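Local atomic coordinates of xylooligosaccharide oxidase (Myceliophthora thermophila, PDB entry 5L6G), a protein that oxidises the C1 hydroxyl of xylooligosaccharides and other sugars to lactones, reducing oxygen to hydrogen peroxide with a bicovalently bound FAD. Residues W182-V188 / V220-K226. Numbering follows the deposited sequence.
Sequences WITSADV and VASFRFK. With FAD (flavin-adenine dinucleotide), chain D.
R224 bridges S185 and D187 on one face of an antiparallel strand pair, 183-188 with 220-225, in the FAD-binding domain of PCMH type, an example of a pairing polar on one face and apolar on the other. Two classic beta bulges shift its register: T184 and S185 both face R224, and A221 and S222 both face D187. The R224 chain, bent at chi2 (73°) and chi3 (45°), folds back so that its guanidinium meets S185 edge-on, NE at 2.8 Å and NH2 at 2.9 Å from the same OG, both nearly in plane. NH2 and NH1 also reach the D187 carboxylate, the side chains crossing roughly at a right angle, in a salt bridge of weak hydrogen bonds with the two planes 46° apart. With an alanine at R224, D187 would probably lose its charged partner across the pair and S185 OG both guanidinium donors. D187 OD1 also hydrogen-bonds T197 OG1, its stronger partner, which probably steadies the carboxylate. The other face is apolar: I183 CG1 packs 3.4 Å from F225 CE1, while I183 CD1 meets the edge of the F223 ring. Helices 160-165 and 204-213 cover this side. Beyond A186, V220 reads the adenine edge of FAD through its backbone, N donating to N1A and O accepting from N6A, each at 3.0 Å.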
ATOM      1  N   TRP A 182      12.942  -0.935   2.130  1.00 13.82           N
ATOM      2  CA  TRP A 182      13.813  -2.103   2.023  1.00 14.01           C
ATOM      3  C   TRP A 182      14.308  -2.311   0.598  1.00 14.07           C
ATOM      4  O   TRP A 182      15.149  -3.177   0.347  1.00 14.32           O
ATOM      5  CB  TRP A 182      13.094  -3.316   2.609  1.00 13.82           C
ATOM      6  CG  TRP A 182      12.973  -3.080   4.019  1.00 13.69           C
ATOM      7  CD1 TRP A 182      11.993  -2.397   4.643  1.00 13.23           C
ATOM      8  CD2 TRP A 182      13.943  -3.400   5.010  1.00 14.10           C
ATOM      9  NE1 TRP A 182      12.275  -2.278   5.974  1.00 13.25           N
ATOM     10  CE2 TRP A 182      13.467  -2.900   6.229  1.00 13.98           C
ATOM     11  CE3 TRP A 182      15.175  -4.070   4.983  1.00 14.72           C
ATOM     12  CZ2 TRP A 182      14.156  -3.064   7.419  1.00 14.45           C
ATOM     13  CZ3 TRP A 182      15.858  -4.228   6.163  1.00 15.27           C
ATOM     14  CH2 TRP A 182      15.352  -3.725   7.366  1.00 15.17           C
ATOM     15  N   ILE A 183      13.837  -1.480  -0.328  1.00 13.82           N
ATOM     16  CA  ILE A 183      14.345  -1.539  -1.684  1.00 14.22           C
ATOM     17  C   ILE A 183      15.775  -0.999  -1.691  1.00 14.82           C
ATOM     18  O   ILE A 183      16.033   0.121  -1.229  1.00 14.47           O
ATOM     19  CB  ILE A 183      13.489  -0.730  -2.672  1.00 13.91           C
ATOM     20  CG1 ILE A 183      12.061  -1.280  -2.709  1.00 13.67           C
ATOM     21  CG2 ILE A 183      14.142  -0.777  -4.049  1.00 14.16           C
ATOM     22  CD1 ILE A 183      11.096  -0.426  -3.517  1.00 13.33           C
ATOM     23  N   THR A 184      16.709  -1.798  -2.195  1.00 15.42           N
ATOM     24  CA  THR A 184      18.086  -1.327  -2.359  1.00 16.48           C
ATOM     25  C   THR A 184      18.412  -1.007  -3.823  1.00 16.14           C
ATOM     26  O   THR A 184      19.276  -0.177  -4.095  1.00 16.67           O
ATOM     27  CB  THR A 184      19.116  -2.313  -1.764  1.00 17.52           C
ATOM     28  OG1 THR A 184      20.416  -1.719  -1.793  1.00 19.60           O
ATOM     29  CG2 THR A 184      19.159  -3.593  -2.534  1.00 17.56           C
ATOM     30  N   SER A 185      17.744  -1.671  -4.755  1.00 15.65           N
ATOM     31  CA  SER A 185      17.869  -1.324  -6.165  1.00 15.75           C
ATOM     32  C   SER A 185      16.701  -1.896  -6.962  1.00 14.98           C
ATOM     33  O   SER A 185      15.987  -2.784  -6.501  1.00 14.67           O
ATOM     34  CB  SER A 185      19.210  -1.799  -6.745  1.00 16.75           C
ATOM     35  OG  SER A 185      19.243  -3.210  -6.878  1.00 17.33           O
ATOM     36  N   ALA A 186      16.522  -1.378  -8.167  1.00 14.66           N
ATOM     37  CA  ALA A 186      15.464  -1.839  -9.048  1.00 14.15           C
ATOM     38  C   ALA A 186      15.948  -1.725 -10.481  1.00 14.36           C
ATOM     39  O   ALA A 186      16.606  -0.746 -10.828  1.00 14.55           O
ATOM     40  CB  ALA A 186      14.217  -0.994  -8.877  1.00 13.56           C
ATOM     41  N   ASP A 187      15.618  -2.719 -11.296  1.00 13.96           N
ATOM     42  CA  ASP A 187      15.807  -2.619 -12.730  1.00 13.98           C
ATOM     43  C   ASP A 187      14.497  -2.152 -13.329  1.00 13.34           C
ATOM     44  O   ASP A 187      13.435  -2.677 -12.987  1.00 13.21           O
ATOM     45  CB  ASP A 187      16.198  -3.957 -13.327  1.00 14.41           C
ATOM     46  CG  ASP A 187      17.510  -4.489 -12.775  1.00 15.08           C
ATOM     47  OD1 ASP A 187      18.362  -3.693 -12.322  1.00 15.52           O
ATOM     48  OD2 ASP A 187      17.660  -5.714 -12.765  1.00 15.14           O
ATOM     49  N   VAL A 188      14.560  -1.161 -14.205  1.00 13.01           N
ATOM     50  CA  VAL A 188      13.379  -0.503 -14.694  1.00 12.50           C
ATOM     51  C   VAL A 188      13.382  -0.430 -16.204  1.00 12.88           C
ATOM     52  O   VAL A 188      14.411  -0.122 -16.811  1.00 13.06           O
ATOM     53  CB  VAL A 188      13.286   0.946 -14.142  1.00 12.36           C
ATOM     54  CG1 VAL A 188      11.913   1.546 -14.432  1.00 11.93           C
ATOM     55  CG2 VAL A 188      13.606   0.958 -12.648  1.00 12.27           C
ATOM     56  N   VAL A 220       9.066  -1.529 -13.199  1.00 12.68           N
ATOM     57  CA  VAL A 220      10.140  -2.199 -12.470  1.00 12.88           C
ATOM     58  C   VAL A 220      10.090  -3.677 -12.844  1.00 13.03           C
ATOM     59  O   VAL A 220       9.057  -4.332 -12.692  1.00 12.73           O
ATOM     60  CB  VAL A 220       9.978  -2.015 -10.961  1.00 12.64           C
ATOM     61  CG1 VAL A 220      11.011  -2.835 -10.216  1.00 13.03           C
ATOM     62  CG2 VAL A 220      10.122  -0.554 -10.603  1.00 12.72           C
ATOM     63  N   ALA A 221      11.197  -4.170 -13.385  1.00 13.29           N
ATOM     64  CA  ALA A 221      11.299  -5.543 -13.861  1.00 13.81           C
ATOM     65  C   ALA A 221      11.992  -6.457 -12.876  1.00 14.15           C
ATOM     66  O   ALA A 221      11.891  -7.672 -12.998  1.00 14.63           O
ATOM     67  CB  ALA A 221      12.026  -5.582 -15.203  1.00 14.30           C
ATOM     68  N   SER A 222      12.701  -5.887 -11.910  1.00 14.22           N
ATOM     69  CA  SER A 222      13.310  -6.664 -10.857  1.00 14.65           C
ATOM     70  C   SER A 222      13.563  -5.728  -9.707  1.00 14.45           C
ATOM     71  O   SER A 222      13.938  -4.568  -9.932  1.00 14.42           O
ATOM     72  CB  SER A 222      14.618  -7.303 -11.309  1.00 15.50           C
ATOM     73  OG  SER A 222      15.128  -8.155 -10.288  1.00 16.43           O
ATOM     74  N   PHE A 223      13.298  -6.217  -8.491  1.00 14.29           N
ATOM     75  CA  PHE A 223      13.638  -5.532  -7.249  1.00 14.43           C
ATOM     76  C   PHE A 223      14.768  -6.267  -6.555  1.00 15.36           C
ATOM     77  O   PHE A 223      14.828  -7.485  -6.608  1.00 15.28           O
ATOM     78  CB  PHE A 223      12.462  -5.570  -6.246  1.00 13.94           C
ATOM     79  CG  PHE A 223      11.280  -4.758  -6.645  1.00 13.41           C
ATOM     80  CD1 PHE A 223      10.303  -5.294  -7.464  1.00 13.68           C
ATOM     81  CD2 PHE A 223      11.129  -3.452  -6.204  1.00 13.29           C
ATOM     82  CE1 PHE A 223       9.202  -4.544  -7.826  1.00 13.35           C
ATOM     83  CE2 PHE A 223      10.022  -2.696  -6.563  1.00 12.97           C
ATOM     84  CZ  PHE A 223       9.051  -3.236  -7.376  1.00 12.88           C
ATOM     85  N   ARG A 224      15.637  -5.527  -5.869  1.00 16.31           N
ATOM     86  CA  ARG A 224      16.477  -6.120  -4.822  1.00 17.78           C
ATOM     87  C   ARG A 224      16.072  -5.505  -3.519  1.00 16.80           C
ATOM     88  O   ARG A 224      15.964  -4.277  -3.404  1.00 16.72           O
ATOM     89  CB  ARG A 224      17.971  -5.864  -5.008  1.00 19.71           C
ATOM     90  CG  ARG A 224      18.717  -6.991  -5.667  1.00 22.24           C
ATOM     91  CD  ARG A 224      18.379  -7.043  -7.122  1.00 23.93           C
ATOM     92  NE  ARG A 224      18.397  -5.709  -7.702  1.00 25.97           N
ATOM     93  CZ  ARG A 224      17.962  -5.417  -8.928  1.00 26.53           C
ATOM     94  NH1 ARG A 224      17.520  -6.389  -9.740  1.00 26.85           N
ATOM     95  NH2 ARG A 224      18.025  -4.151  -9.349  1.00 26.02           N
ATOM     96  N   PHE A 225      15.852  -6.362  -2.537  1.00 16.34           N
ATOM     97  CA  PHE A 225      15.455  -5.931  -1.225  1.00 15.92           C
ATOM     98  C   PHE A 225      16.521  -6.350  -0.237  1.00 16.61           C
ATOM     99  O   PHE A 225      16.953  -7.500  -0.233  1.00 16.87           O
ATOM    100  CB  PHE A 225      14.133  -6.598  -0.829  1.00 15.37           C
ATOM    101  CG  PHE A 225      12.915  -5.953  -1.435  1.00 14.55           C
ATOM    102  CD1 PHE A 225      12.273  -4.902  -0.791  1.00 14.11           C
ATOM    103  CD2 PHE A 225      12.399  -6.417  -2.616  1.00 14.45           C
ATOM    104  CE1 PHE A 225      11.142  -4.309  -1.340  1.00 13.61           C
ATOM    105  CE2 PHE A 225      11.281  -5.831  -3.177  1.00 13.84           C
ATOM    106  CZ  PHE A 225      10.646  -4.776  -2.538  1.00 13.42           C
ATOM    107  N   LYS A 226      16.931  -5.415   0.609  1.00 17.07           N
ATOM    108  CA  LYS A 226      17.595  -5.770   1.853  1.00 18.17           C
ATOM    109  C   LYS A 226      16.591  -6.491   2.763  1.00 17.48           C
ATOM    110  O   LYS A 226      15.363  -6.392   2.587  1.00 15.78           O
ATOM    111  CB  LYS A 226      18.125  -4.519   2.549  1.00 19.72           C
ATOM    112  CG  LYS A 226      19.439  -4.027   1.974  1.00 21.94           C
ATOM    113  CD  LYS A 226      19.821  -2.636   2.489  1.00 23.81           C
ATOM    114  CE  LYS A 226      21.234  -2.270   2.035  1.00 25.91           C
ATOM    115  NZ  LYS A 226      21.542  -0.811   2.223  1.00 26.65           N
TER
HETATM  116  PA  FAD D 501      -1.531  -3.385  -8.802  1.00  9.98           P
HETATM  117  O1A FAD D 501      -0.971  -4.505  -9.648  1.00  9.87           O
HETATM  118  O2A FAD D 501      -2.984  -3.077  -8.976  1.00  8.78           O
HETATM  119  O5B FAD D 501      -0.617  -2.111  -8.916  1.00 10.20           O
HETATM  120  C5B FAD D 501      -0.859  -0.894  -8.204  1.00  9.94           C
HETATM  121  C4B FAD D 501      -0.160   0.253  -8.901  1.00  9.91           C
HETATM  122  O4B FAD D 501       1.245  -0.004  -8.941  1.00  9.88           O
HETATM  123  C3B FAD D 501      -0.605   0.423 -10.344  1.00  9.73           C
HETATM  124  O3B FAD D 501      -0.513   1.786 -10.702  1.00 10.14           O
HETATM  125  C2B FAD D 501       0.423  -0.361 -11.118  1.00 10.08           C
HETATM  126  O2B FAD D 501       0.523   0.020 -12.485  1.00  9.78           O
HETATM  127  C1B FAD D 501       1.669  -0.089 -10.306  1.00  9.71           C
HETATM  128  N9A FAD D 501       2.638  -1.175 -10.473  1.00  9.44           N
HETATM  129  C8A FAD D 501       2.471  -2.476 -10.254  1.00  9.69           C
HETATM  130  N7A FAD D 501       3.602  -3.162 -10.546  1.00  9.57           N
HETATM  131  C5A FAD D 501       4.486  -2.246 -10.941  1.00  9.58           C
HETATM  132  C6A FAD D 501       5.865  -2.293 -11.422  1.00  9.84           C
HETATM  133  N6A FAD D 501       6.457  -3.502 -11.465  1.00 10.53           N
HETATM  134  N1A FAD D 501       6.438  -1.128 -11.789  1.00  9.97           N
HETATM  135  C2A FAD D 501       5.823   0.055 -11.716  1.00  9.65           C
HETATM  136  N3A FAD D 501       4.534   0.170 -11.275  1.00 10.02           N
HETATM  137  C4A FAD D 501       3.857  -0.946 -10.892  1.00  9.59           C
HETATM  138  N1  FAD D 501      -1.353  -1.605   1.751  1.00 12.22           N
HETATM  139  C2  FAD D 501      -0.584  -1.333   2.852  1.00 12.68           C
HETATM  140  O2  FAD D 501       0.177  -0.326   2.835  1.00 12.95           O
HETATM  141  N3  FAD D 501      -0.607  -2.151   3.934  1.00 12.61           N
HETATM  142  C4  FAD D 501      -1.370  -3.269   3.990  1.00 13.12           C
HETATM  143  O4  FAD D 501      -1.403  -4.039   4.991  1.00 13.36           O
HETATM  144  C4X FAD D 501      -2.232  -3.623   2.843  1.00 13.12           C
HETATM  145  N5  FAD D 501      -3.036  -4.726   2.812  1.00 13.90           N
HETATM  146  C5X FAD D 501      -3.816  -5.062   1.717  1.00 14.20           C
HETATM  147  C6  FAD D 501      -4.615  -6.212   1.685  1.00 14.73           C
HETATM  148  C7  FAD D 501      -5.399  -6.490   0.553  1.00 14.05           C
HETATM  149  C7M FAD D 501      -6.261  -7.728   0.569  1.00 14.98           C
HETATM  150  C8  FAD D 501      -5.358  -5.598  -0.657  1.00 12.58           C
HETATM  151  C8M FAD D 501      -6.141  -5.917  -1.926  1.00 12.15           C
HETATM  152  C9  FAD D 501      -4.546  -4.471  -0.605  1.00 12.50           C
HETATM  153  C9A FAD D 501      -3.786  -4.154   0.536  1.00 12.43           C
HETATM  154  N10 FAD D 501      -2.970  -2.993   0.607  1.00 12.32           N
HETATM  155  C10 FAD D 501      -2.178  -2.683   1.715  1.00 12.53           C
HETATM  156  C1' FAD D 501      -2.884  -2.043  -0.496  1.00 11.38           C
HETATM  157  C2' FAD D 501      -1.756  -2.350  -1.429  1.00 10.51           C
HETATM  158  O2' FAD D 501      -0.554  -1.891  -0.806  1.00 10.41           O
HETATM  159  C3' FAD D 501      -2.006  -1.523  -2.679  1.00 10.29           C
HETATM  160  O3' FAD D 501      -3.280  -1.833  -3.255  1.00  9.90           O
HETATM  161  C4' FAD D 501      -0.892  -1.822  -3.685  1.00 10.07           C
HETATM  162  O4' FAD D 501      -0.666  -0.652  -4.485  1.00 10.84           O
HETATM  163  C5' FAD D 501      -1.273  -3.018  -4.519  1.00 10.24           C
HETATM  164  O5' FAD D 501      -0.115  -3.524  -5.188  1.00 10.12           O
HETATM  165  P   FAD D 501      -0.351  -4.548  -6.366  1.00  9.81           P
HETATM  166  O1P FAD D 501       0.926  -4.829  -7.093  1.00  9.44           O
HETATM  167  O2P FAD D 501      -1.124  -5.727  -5.866  1.00  9.63           O
HETATM  168  O3P FAD D 501      -1.436  -3.762  -7.243  1.00  9.76           O
HETATM  169  O   HOH W   1      20.149   0.558   0.399  1.00 42.53           O